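Long-range contacts in putative modification methylase (Thermus thermophilus, PDB 2ZIG), which probably methylates cytosine at N4 in DNA, using S-adenosyl-L-methionine as methyl donor, as in a bacterial restriction-modification system: residues S47-W51 with F72-L76; F84-G90 with R174-R180; R199-W205 with R227-F232. One frame throughout, in Å; residues are numbered along the deposited sequence.

How the interactions relate
The three contacts follow one another along the chain, each closing before the next opens, and all lie around one Rossmann-like methyltransferase sheet and its flanking helices. Interactions 1 and 2 share helix 66-86: the first, on its early turns beside the SPPY loop, illustrates how a loop after a strand is held by the helix that follows it; the second is at its C-terminal end, centres about 22 Å apart. Interaction 3 is on the opposite side of the chain's centre from interaction 1, centres about 24 Å apart. Interactions 2 and 3 have centres about 19 Å apart. The contacts are thus separate joins around one sheet: one by the cofactor side, two reaching the second subunit.

Interaction 1 (S47-W51 with F72-L76); sequences SPPYW and FLDEL
This is a buried, apolar loop-to-helix contact inside a beta-alpha-beta unit: residues 47-51 leave the C-terminal end of strand 41-46, and residues 72-76 lie on helix 66-86, which leads on to the neighbouring parallel strand 91-97. The loop carries the SPPY sequence, motif IV of the N4 cytosine methyltransferases, which in relatives lines the active site. Consistent with this, the side chain of Pro49 is about 7 Å from that of Glu264 and about 8 Å from that of Ala29, both S-adenosyl-L-methionine-binding residues, though no ligand is bound here.

The loop is extended through Ser47 and Pro48, then bends at Pro49 (phi/psi -73/73), the centre of an inverse gamma turn with a weak hydrogen bond from Tyr50 N to Pro48 O, 2.7 Å. Residues 72-76 form regular helix, Leu76 N hydrogen-bonded to Phe72 O at 3.0 Å. The CA atoms set the register: Pro48 lies 7.5 Å from Leu76 and Tyr50 8.5 Å from Phe72. One helical turn apart, Phe72 and Leu76 both point toward the loop, and packing alone joins the segments, burying 193 Å². Leu76 CD2 rests 4.1 Å from Pro48 CB and 4.3 Å from Pro49 CD. Pro48 also packs on Ile95 and Val97 of strand 91-97. Phe72 (chi1 t) extends to the turn, its CE1 3.8 Å from Pro49 O. Tyr50, also t, turns its ring edge to the Phe72 face in an offset edge-to-face pair, centroids 5.5 Å apart and planes at 81°, with Tyr50 CD1 3.6 Å from Phe72 CE2.

Interaction 2 (F84-G90 with R174-R180); sequences FRLLVPG and RKPGGYR
Residues 84-86 close helix 66-86, Leu87 leaves helical angles, and the chain runs extended before turning a corner at Pro89 and Gly90. Facing it, residues 174-180 start on the last residue of strand 167-174, then run irregularly. CA atoms come within 4.7 Å for Pro89 and Gly177 and 5.0 Å for Gly90 and Tyr179. Gly90 (phi/psi 96/-19) donates its N to Lys175 O at 2.6 Å, and its CA lies 3.3 Å from Gly178 O; a CB there would clash with that oxygen, as one on Gly177 would with Pro89 CB. The corner leads into strand 91-97, antiparallel to 167-174 in the Rossmann-like methyltransferase sheet. Lys175, all trans, stretches to the helix end, its NZ hydrogen-bonded to Phe84 O at 3.1 Å and Leu87 O at 2.8 Å. On the way, Lys175 CG sits over the Phe84 face in a CH-pi contact, 4.1 Å from the centroid. Val88 CG2 lies over the Arg180 guanidinium, 4.2 Å from NE, while Arg180 NH2 forms a salt bridge with Asp237.

Interaction 3 (R199-W205 with R227-F232); sequences RFFRQIW and RLVRMF
Helix 222-232 packs on the Rossmann-like sheet, and here its residues 227-232 meet the aromatic side chains of Phe200, Phe201 and Trp205, on the chain running from helix 194-200 into strand 204-205, at one edge of the sheet within this chain. The chain leaves that helix after Phe200 through an inverse gamma turn centred on Phe201 (phi/psi -81/73), and Trp205 folds back so that its NE1 donates to Phe200 O at 2.8 Å. Phe200 and Arg227 are the nearest CA pair, 6.9 Å apart.

Arg227, extended through chi1 and chi2 (both t), slides between two rings. Its CG lies over the Phe200 face, 3.6 Å from the centroid, and its CD over the Trp205 six-membered ring, 3.4 Å from that centroid. Beyond, Arg227 CZ makes a cation-pi contact 4.9 Å from the centroid of the Trp205 five-membered ring, and NH1 forms a salt bridge with Asp207. One turn on, Met231 sets its CE 3.6 Å from the centroid of Phe201, over the face, while its SD lies 3.4 Å from Trp205 CZ2 at the ring edge. Phe201 turns its edge to the Phe232 face, centroids 5.8 Å apart. Met231 also packs on Ile163 of the second subunit, and Gln203 OE1 accepts a hydrogen bond from Glu166 N of the second subunit.

Between the two segments, cohesion therefore comes from cation-pi, CH-pi, sulfur-aromatic and apolar packing, with the buried arginine charge answered by an aspartate outside them.

Interaction 1 (S47-W51 with F72-L76)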
loop_
_atom_site.group_PDB
_atom_site.type_symbol
_atom_site.label_atom_id
_atom_site.label_comp_id
_atom_site.label_asym_id
_atom_site.label_seq_id
_atom_site.Cartn_x
_atom_site.Cartn_y
_atom_site.Cartn_z
ATOM N N SER B 47 5.837 5.460 13.860
ATOM C CA SER B 47 6.596 4.852 12.787
ATOM C C SER B 47 7.340 3.672 13.408
ATOM O O SER B 47 8.008 3.819 14.437
ATOM C CB SER B 47 7.594 5.861 12.221
ATOM O OG SER B 47 8.258 5.334 11.089
ATOM N N PRO B 48 7.221 2.481 12.804
ATOM C CA PRO B 48 7.914 1.312 13.352
ATOM C C PRO B 48 9.419 1.557 13.374
ATOM O O PRO B 48 9.982 2.091 12.426
ATOM C CB PRO B 48 7.499 0.185 12.409
ATOM C CG PRO B 48 7.231 0.903 11.110
ATOM C CD PRO B 48 6.521 2.154 11.550
ATOM N N PRO B 49 10.085 1.181 14.474
ATOM C CA PRO B 49 11.533 1.372 14.608
ATOM C C PRO B 49 12.279 0.391 13.730
ATOM O O PRO B 49 12.882 -0.552 14.238
ATOM C CB PRO B 49 11.769 1.098 16.086
ATOM C CG PRO B 49 10.805 -0.024 16.346
ATOM C CD PRO B 49 9.545 0.447 15.633
ATOM N N TYR B 50 12.257 0.595 12.420
ATOM C CA TYR B 50 12.939 -0.354 11.557
ATOM C C TYR B 50 14.445 -0.392 11.735
ATOM O O TYR B 50 15.055 -1.452 11.598
ATOM C CB TYR B 50 12.629 -0.117 10.079
ATOM C CG TYR B 50 13.126 -1.273 9.240
ATOM C CD1 TYR B 50 12.473 -2.506 9.273
ATOM C CD2 TYR B 50 14.298 -1.168 8.491
ATOM C CE1 TYR B 50 12.973 -3.607 8.584
ATOM C CE2 TYR B 50 14.811 -2.264 7.797
ATOM C CZ TYR B 50 14.143 -3.480 7.848
ATOM O OH TYR B 50 14.636 -4.567 7.160
ATOM N N TRP B 51 15.052 0.750 12.032
ATOM C CA TRP B 51 16.498 0.780 12.219
ATOM C C TRP B 51 16.900 -0.246 13.283
ATOM O O TRP B 51 18.074 -0.594 13.420
ATOM C CB TRP B 51 16.957 2.181 12.635
ATOM C CG TRP B 51 16.423 2.619 13.953
ATOM C CD1 TRP B 51 15.158 3.050 14.226
ATOM C CD2 TRP B 51 17.132 2.635 15.197
ATOM N NE1 TRP B 51 15.033 3.334 15.565
ATOM C CE2 TRP B 51 16.229 3.086 16.185
ATOM C CE3 TRP B 51 18.444 2.308 15.572
ATOM C CZ2 TRP B 51 16.596 3.221 17.532
ATOM C CZ3 TRP B 51 18.810 2.442 16.914
ATOM C CH2 TRP B 51 17.885 2.894 17.876
ATOM N N PHE B 72 10.509 -9.601 13.416
ATOM C CA PHE B 72 10.302 -8.172 13.602
ATOM C C PHE B 72 8.801 -7.896 13.550
ATOM O O PHE B 72 8.250 -7.233 14.423
ATOM C CB PHE B 72 11.025 -7.387 12.502
ATOM C CG PHE B 72 10.847 -5.897 12.601
ATOM C CD1 PHE B 72 11.205 -5.214 13.762
ATOM C CD2 PHE B 72 10.318 -5.177 11.537
ATOM C CE1 PHE B 72 11.033 -3.829 13.860
ATOM C CE2 PHE B 72 10.142 -3.789 11.625
ATOM C CZ PHE B 72 10.500 -3.116 12.788
ATOM N N LEU B 73 8.140 -8.418 12.524
ATOM C CA LEU B 73 6.701 -8.237 12.381
ATOM C C LEU B 73 5.972 -8.709 13.634
ATOM O O LEU B 73 5.058 -8.045 14.124
ATOM C CB LEU B 73 6.191 -9.012 11.169
ATOM C CG LEU B 73 6.561 -8.409 9.815
ATOM C CD1 LEU B 73 6.106 -9.328 8.697
ATOM C CD2 LEU B 73 5.902 -7.038 9.690
ATOM N N ASP B 74 6.392 -9.861 14.151
ATOM C CA ASP B 74 5.791 -10.436 15.347
ATOM C C ASP B 74 5.983 -9.516 16.546
ATOM O O ASP B 74 5.115 -9.427 17.413
ATOM C CB ASP B 74 6.401 -11.817 15.625
ATOM C CG ASP B 74 5.879 -12.886 14.673
ATOM O OD1 ASP B 74 6.538 -13.940 14.539
ATOM O OD2 ASP B 74 4.802 -12.679 14.066
ATOM N N GLU B 75 7.118 -8.826 16.594
ATOM C CA GLU B 75 7.377 -7.906 17.695
ATOM C C GLU B 75 6.373 -6.761 17.617
ATOM O O GLU B 75 5.754 -6.390 18.620
ATOM C CB GLU B 75 8.796 -7.348 17.607
ATOM C CG GLU B 75 9.887 -8.384 17.788
ATOM C CD GLU B 75 11.278 -7.796 17.602
ATOM O OE1 GLU B 75 11.580 -6.770 18.254
ATOM O OE2 GLU B 75 12.070 -8.360 16.810
ATOM N N LEU B 76 6.214 -6.210 16.418
ATOM C CA LEU B 76 5.282 -5.116 16.201
ATOM C C LEU B 76 3.868 -5.532 16.588
ATOM O O LEU B 76 3.132 -4.755 17.193
ATOM C CB LEU B 76 5.288 -4.684 14.729
ATOM C CG LEU B 76 6.602 -4.235 14.085
ATOM C CD1 LEU B 76 6.312 -3.816 12.650
ATOM C CD2 LEU B 76 7.218 -3.074 14.855
#

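Interaction 2 (F84-G90 with R174-R180)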
loop_
_atom_site.group_PDB
_atom_site.type_symbol
_atom_site.label_atom_id
_atom_site.label_comp_id
_atom_site.label_asym_id
_atom_site.label_seq_id
_atom_site.Cartn_x
_atom_site.Cartn_y
_atom_site.Cartn_z
ATOM N N PHE B 84 -4.543 -1.747 20.427
ATOM C CA PHE B 84 -5.947 -2.043 20.195
ATOM C C PHE B 84 -6.738 -2.017 21.499
ATOM O O PHE B 84 -7.907 -1.624 21.530
ATOM C CB PHE B 84 -6.090 -3.403 19.517
ATOM C CG PHE B 84 -7.513 -3.778 19.201
ATOM C CD1 PHE B 84 -8.303 -4.435 20.139
ATOM C CD2 PHE B 84 -8.072 -3.456 17.972
ATOM C CE1 PHE B 84 -9.633 -4.767 19.853
ATOM C CE2 PHE B 84 -9.395 -3.784 17.683
ATOM C CZ PHE B 84 -10.174 -4.441 18.629
ATOM N N ARG B 85 -6.086 -2.428 22.578
ATOM C CA ARG B 85 -6.721 -2.471 23.882
ATOM C C ARG B 85 -6.793 -1.079 24.510
ATOM O O ARG B 85 -7.783 -0.726 25.152
ATOM C CB ARG B 85 -5.943 -3.428 24.784
ATOM C CG ARG B 85 -6.749 -4.020 25.910
ATOM C CD ARG B 85 -6.323 -3.434 27.224
ATOM N NE ARG B 85 -4.880 -3.519 27.405
ATOM C CZ ARG B 85 -4.234 -2.963 28.422
ATOM N NH1 ARG B 85 -4.911 -2.292 29.344
ATOM N NH2 ARG B 85 -2.912 -3.055 28.507
ATOM N N LEU B 86 -5.740 -0.292 24.320
ATOM C CA LEU B 86 -5.676 1.059 24.859
ATOM C C LEU B 86 -6.622 2.011 24.127
ATOM O O LEU B 86 -7.230 2.898 24.726
ATOM C CB LEU B 86 -4.242 1.588 24.756
ATOM C CG LEU B 86 -3.216 1.269 25.845
ATOM C CD1 LEU B 86 -3.417 -0.126 26.385
ATOM C CD2 LEU B 86 -1.821 1.430 25.270
ATOM N N LEU B 87 -6.743 1.821 22.823
ATOM C CA LEU B 87 -7.595 2.664 21.996
ATOM C C LEU B 87 -9.060 2.637 22.449
ATOM O O LEU B 87 -9.581 1.588 22.853
ATOM C CB LEU B 87 -7.492 2.191 20.545
ATOM C CG LEU B 87 -7.187 3.163 19.402
ATOM C CD1 LEU B 87 -6.001 4.055 19.733
ATOM C CD2 LEU B 87 -6.916 2.345 18.140
ATOM N N VAL B 88 -9.716 3.794 22.399
ATOM C CA VAL B 88 -11.123 3.867 22.756
ATOM C C VAL B 88 -11.859 3.470 21.486
ATOM O O VAL B 88 -11.391 3.748 20.380
ATOM C CB VAL B 88 -11.556 5.298 23.149
ATOM C CG1 VAL B 88 -10.737 5.789 24.323
ATOM C CG2 VAL B 88 -11.411 6.241 21.960
ATOM N N PRO B 89 -13.017 2.806 21.616
ATOM C CA PRO B 89 -13.755 2.409 20.413
ATOM C C PRO B 89 -13.889 3.580 19.457
ATOM O O PRO B 89 -14.292 4.666 19.858
ATOM C CB PRO B 89 -15.098 1.958 20.974
ATOM C CG PRO B 89 -14.691 1.326 22.282
ATOM C CD PRO B 89 -13.698 2.339 22.836
ATOM N N GLY B 90 -13.544 3.360 18.192
ATOM C CA GLY B 90 -13.637 4.426 17.212
ATOM C C GLY B 90 -12.310 5.137 17.015
ATOM O O GLY B 90 -12.114 5.825 16.014
ATOM N N ARG B 174 -8.559 1.421 12.381
ATOM C CA ARG B 174 -9.553 1.836 13.363
ATOM C C ARG B 174 -10.075 0.718 14.247
ATOM O O ARG B 174 -10.327 -0.391 13.780
ATOM C CB ARG B 174 -10.734 2.503 12.649
ATOM C CG ARG B 174 -11.769 3.120 13.576
ATOM C CD ARG B 174 -12.713 4.044 12.815
ATOM N NE ARG B 174 -13.506 3.333 11.816
ATOM C CZ ARG B 174 -14.269 3.928 10.902
ATOM N NH1 ARG B 174 -14.959 3.205 10.031
ATOM N NH2 ARG B 174 -14.339 5.250 10.849
ATOM N N LYS B 175 -10.224 1.020 15.534
ATOM C CA LYS B 175 -10.755 0.052 16.481
ATOM C C LYS B 175 -12.265 0.195 16.426
ATOM O O LYS B 175 -12.807 1.237 16.790
ATOM C CB LYS B 175 -10.282 0.342 17.906
ATOM C CG LYS B 175 -10.941 -0.569 18.945
ATOM C CD LYS B 175 -10.471 -0.269 20.355
ATOM C CE LYS B 175 -11.110 -1.224 21.348
ATOM N NZ LYS B 175 -10.638 -0.984 22.738
ATOM N N PRO B 176 -12.968 -0.843 15.964
ATOM C CA PRO B 176 -14.427 -0.774 15.881
ATOM C C PRO B 176 -15.038 -0.640 17.270
ATOM O O PRO B 176 -14.319 -0.584 18.267
ATOM C CB PRO B 176 -14.789 -2.094 15.212
ATOM C CG PRO B 176 -13.757 -3.014 15.747
ATOM C CD PRO B 176 -12.489 -2.199 15.647
ATOM N N GLY B 177 -16.364 -0.577 17.336
ATOM C CA GLY B 177 -17.021 -0.469 18.626
ATOM C C GLY B 177 -17.941 0.724 18.767
ATOM O O GLY B 177 -18.556 0.918 19.816
ATOM N N GLY B 178 -18.041 1.529 17.717
ATOM C CA GLY B 178 -18.905 2.689 17.782
ATOM C C GLY B 178 -18.141 3.965 17.520
ATOM O O GLY B 178 -16.914 3.992 17.608
ATOM N N TYR B 179 -18.871 5.028 17.209
ATOM C CA TYR B 179 -18.261 6.313 16.911
ATOM C C TYR B 179 -17.718 7.030 18.137
ATOM O O TYR B 179 -17.749 6.508 19.250
ATOM C CB TYR B 179 -19.263 7.215 16.193
ATOM C CG TYR B 179 -19.835 6.611 14.930
ATOM C CD1 TYR B 179 -20.698 5.516 14.985
ATOM C CD2 TYR B 179 -19.520 7.140 13.679
ATOM C CE1 TYR B 179 -21.236 4.962 13.826
ATOM C CE2 TYR B 179 -20.051 6.595 12.511
ATOM C CZ TYR B 179 -20.911 5.507 12.592
ATOM O OH TYR B 179 -21.447 4.967 11.441
ATOM N N ARG B 180 -17.226 8.243 17.908
ATOM C CA ARG B 180 -16.646 9.078 18.953
ATOM C C ARG B 180 -17.671 10.110 19.441
ATOM O O ARG B 180 -18.602 10.456 18.714
ATOM C CB ARG B 180 -15.407 9.775 18.382
ATOM C CG ARG B 180 -14.516 10.437 19.403
ATOM C CD ARG B 180 -13.832 9.421 20.301
ATOM N NE ARG B 180 -13.076 10.099 21.345
ATOM C CZ ARG B 180 -11.966 10.798 21.134
ATOM N NH1 ARG B 180 -11.465 10.909 19.910
ATOM N NH2 ARG B 180 -11.370 11.405 22.148
#

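Interaction 3 (R199-W205 with R227-F232)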
loop_
_atom_site.group_PDB
_atom_site.type_symbol
_atom_site.label_atom_id
_atom_site.label_comp_id
_atom_site.label_asym_id
_atom_site.label_seq_id
_atom_site.Cartn_x
_atom_site.Cartn_y
_atom_site.Cartn_z
ATOM N N ARG B 199 -7.347 20.266 2.080
ATOM C CA ARG B 199 -5.940 19.974 1.865
ATOM C C ARG B 199 -5.527 18.697 2.607
ATOM O O ARG B 199 -4.781 17.883 2.067
ATOM C CB ARG B 199 -5.074 21.127 2.350
ATOM C CG ARG B 199 -3.590 20.935 2.082
ATOM C CD ARG B 199 -2.798 22.047 2.741
ATOM N NE ARG B 199 -3.433 23.338 2.499
ATOM C CZ ARG B 199 -3.444 24.330 3.380
ATOM N NH1 ARG B 199 -2.851 24.169 4.557
ATOM N NH2 ARG B 199 -4.056 25.477 3.092
ATOM N N PHE B 200 -6.020 18.521 3.832
ATOM C CA PHE B 200 -5.667 17.353 4.643
ATOM C C PHE B 200 -6.378 16.057 4.263
ATOM O O PHE B 200 -5.742 15.007 4.114
ATOM C CB PHE B 200 -5.953 17.603 6.123
ATOM C CG PHE B 200 -5.240 18.779 6.702
ATOM C CD1 PHE B 200 -4.191 19.393 6.026
ATOM C CD2 PHE B 200 -5.593 19.251 7.963
ATOM C CE1 PHE B 200 -3.505 20.450 6.595
ATOM C CE2 PHE B 200 -4.912 20.309 8.540
ATOM C CZ PHE B 200 -3.866 20.911 7.860
ATOM N N PHE B 201 -7.699 16.124 4.138
ATOM C CA PHE B 201 -8.468 14.935 3.810
ATOM C C PHE B 201 -8.481 14.569 2.329
ATOM O O PHE B 201 -9.480 14.741 1.633
ATOM C CB PHE B 201 -9.901 15.062 4.336
ATOM C CG PHE B 201 -10.004 14.970 5.833
ATOM C CD1 PHE B 201 -9.838 16.099 6.627
ATOM C CD2 PHE B 201 -10.195 13.733 6.456
ATOM C CE1 PHE B 201 -9.856 15.999 8.028
ATOM C CE2 PHE B 201 -10.212 13.623 7.851
ATOM C CZ PHE B 201 -10.042 14.753 8.633
ATOM N N ARG B 202 -7.345 14.072 1.860
ATOM C CA ARG B 202 -7.185 13.625 0.485
ATOM C C ARG B 202 -6.267 12.420 0.604
ATOM O O ARG B 202 -5.607 12.254 1.628
ATOM C CB ARG B 202 -6.562 14.717 -0.380
ATOM C CG ARG B 202 -5.239 15.239 0.120
ATOM C CD ARG B 202 -4.663 16.204 -0.900
ATOM N NE ARG B 202 -5.493 17.389 -1.066
ATOM C CZ ARG B 202 -5.803 17.926 -2.243
ATOM N NH1 ARG B 202 -6.563 19.018 -2.297
ATOM N NH2 ARG B 202 -5.378 17.365 -3.366
ATOM N N GLN B 203 -6.215 11.576 -0.417
ATOM C CA GLN B 203 -5.409 10.376 -0.309
ATOM C C GLN B 203 -3.916 10.524 -0.584
ATOM O O GLN B 203 -3.141 9.629 -0.265
ATOM C CB GLN B 203 -6.015 9.255 -1.174
ATOM C CG GLN B 203 -5.279 7.929 -1.037
ATOM C CD GLN B 203 -6.150 6.711 -1.313
ATOM O OE1 GLN B 203 -6.936 6.687 -2.258
ATOM N NE2 GLN B 203 -5.990 5.687 -0.497
ATOM N N ILE B 204 -3.499 11.645 -1.160
ATOM C CA ILE B 204 -2.077 11.843 -1.429
ATOM C C ILE B 204 -1.590 13.196 -0.906
ATOM O O ILE B 204 -2.191 14.238 -1.188
ATOM C CB ILE B 204 -1.776 11.734 -2.950
ATOM C CG1 ILE B 204 -2.181 10.346 -3.449
ATOM C CG2 ILE B 204 -0.281 11.954 -3.227
ATOM C CD1 ILE B 204 -1.927 10.119 -4.935
ATOM N N TRP B 205 -0.525 13.165 -0.109
ATOM C CA TRP B 205 0.070 14.382 0.434
ATOM C C TRP B 205 1.398 14.592 -0.287
ATOM O O TRP B 205 2.336 13.811 -0.110
ATOM C CB TRP B 205 0.325 14.248 1.943
ATOM C CG TRP B 205 -0.926 14.262 2.787
ATOM C CD1 TRP B 205 -2.204 14.489 2.355
ATOM C CD2 TRP B 205 -1.010 14.076 4.206
ATOM N NE1 TRP B 205 -3.072 14.460 3.412
ATOM C CE2 TRP B 205 -2.369 14.209 4.562
ATOM C CE3 TRP B 205 -0.069 13.809 5.213
ATOM C CZ2 TRP B 205 -2.818 14.083 5.892
ATOM C CZ3 TRP B 205 -0.510 13.682 6.528
ATOM C CH2 TRP B 205 -1.875 13.819 6.856
ATOM N N ARG B 227 -0.621 17.414 11.276
ATOM C CA ARG B 227 -1.761 17.244 10.389
ATOM C C ARG B 227 -2.601 16.040 10.846
ATOM O O ARG B 227 -3.827 16.114 10.903
ATOM C CB ARG B 227 -1.249 17.057 8.956
ATOM C CG ARG B 227 -2.292 17.162 7.867
ATOM C CD ARG B 227 -1.640 17.189 6.470
ATOM N NE ARG B 227 -0.990 18.465 6.161
ATOM C CZ ARG B 227 -0.505 18.792 4.963
ATOM N NH1 ARG B 227 -0.582 17.933 3.944
ATOM N NH2 ARG B 227 0.025 19.995 4.767
ATOM N N LEU B 228 -1.941 14.942 11.197
ATOM C CA LEU B 228 -2.652 13.743 11.638
ATOM C C LEU B 228 -3.386 13.986 12.959
ATOM O O LEU B 228 -4.550 13.610 13.109
ATOM C CB LEU B 228 -1.671 12.569 11.761
ATOM C CG LEU B 228 -1.103 12.129 10.399
ATOM C CD1 LEU B 228 0.068 11.149 10.581
ATOM C CD2 LEU B 228 -2.233 11.490 9.569
ATOM N N VAL B 229 -2.712 14.631 13.907
ATOM C CA VAL B 229 -3.334 14.931 15.189
ATOM C C VAL B 229 -4.608 15.749 14.965
ATOM O O VAL B 229 -5.668 15.419 15.498
ATOM C CB VAL B 229 -2.380 15.726 16.113
ATOM C CG1 VAL B 229 -3.132 16.209 17.356
ATOM C CG2 VAL B 229 -1.211 14.851 16.535
ATOM N N ARG B 230 -4.510 16.806 14.162
ATOM C CA ARG B 230 -5.664 17.665 13.896
ATOM C C ARG B 230 -6.801 16.945 13.192
ATOM O O ARG B 230 -7.967 17.293 13.374
ATOM C CB ARG B 230 -5.242 18.874 13.060
ATOM C CG ARG B 230 -4.178 19.738 13.728
ATOM C CD ARG B 230 -3.869 20.946 12.883
ATOM N NE ARG B 230 -5.066 21.753 12.670
ATOM C CZ ARG B 230 -5.161 22.720 11.769
ATOM N NH1 ARG B 230 -4.122 23.001 10.987
ATOM N NH2 ARG B 230 -6.290 23.409 11.655
ATOM N N MET B 231 -6.461 15.940 12.391
ATOM C CA MET B 231 -7.465 15.192 11.643
ATOM C C MET B 231 -8.118 14.044 12.396
ATOM O O MET B 231 -9.273 13.725 12.148
ATOM C CB MET B 231 -6.857 14.595 10.371
ATOM C CG MET B 231 -6.350 15.576 9.344
ATOM S SD MET B 231 -5.350 14.660 8.145
ATOM C CE MET B 231 -6.648 13.644 7.287
ATOM N N PHE B 232 -7.392 13.420 13.312
ATOM C CA PHE B 232 -7.956 12.270 13.979
ATOM C C PHE B 232 -7.981 12.246 15.494
ATOM O O PHE B 232 -7.842 11.183 16.087
ATOM C CB PHE B 232 -7.273 11.016 13.430
ATOM C CG PHE B 232 -7.407 10.873 11.937
ATOM C CD1 PHE B 232 -8.657 10.633 11.360
ATOM C CD2 PHE B 232 -6.300 11.034 11.104
ATOM C CE1 PHE B 232 -8.806 10.557 9.968
ATOM C CE2 PHE B 232 -6.439 10.960 9.711
ATOM C CZ PHE B 232 -7.698 10.721 9.145
#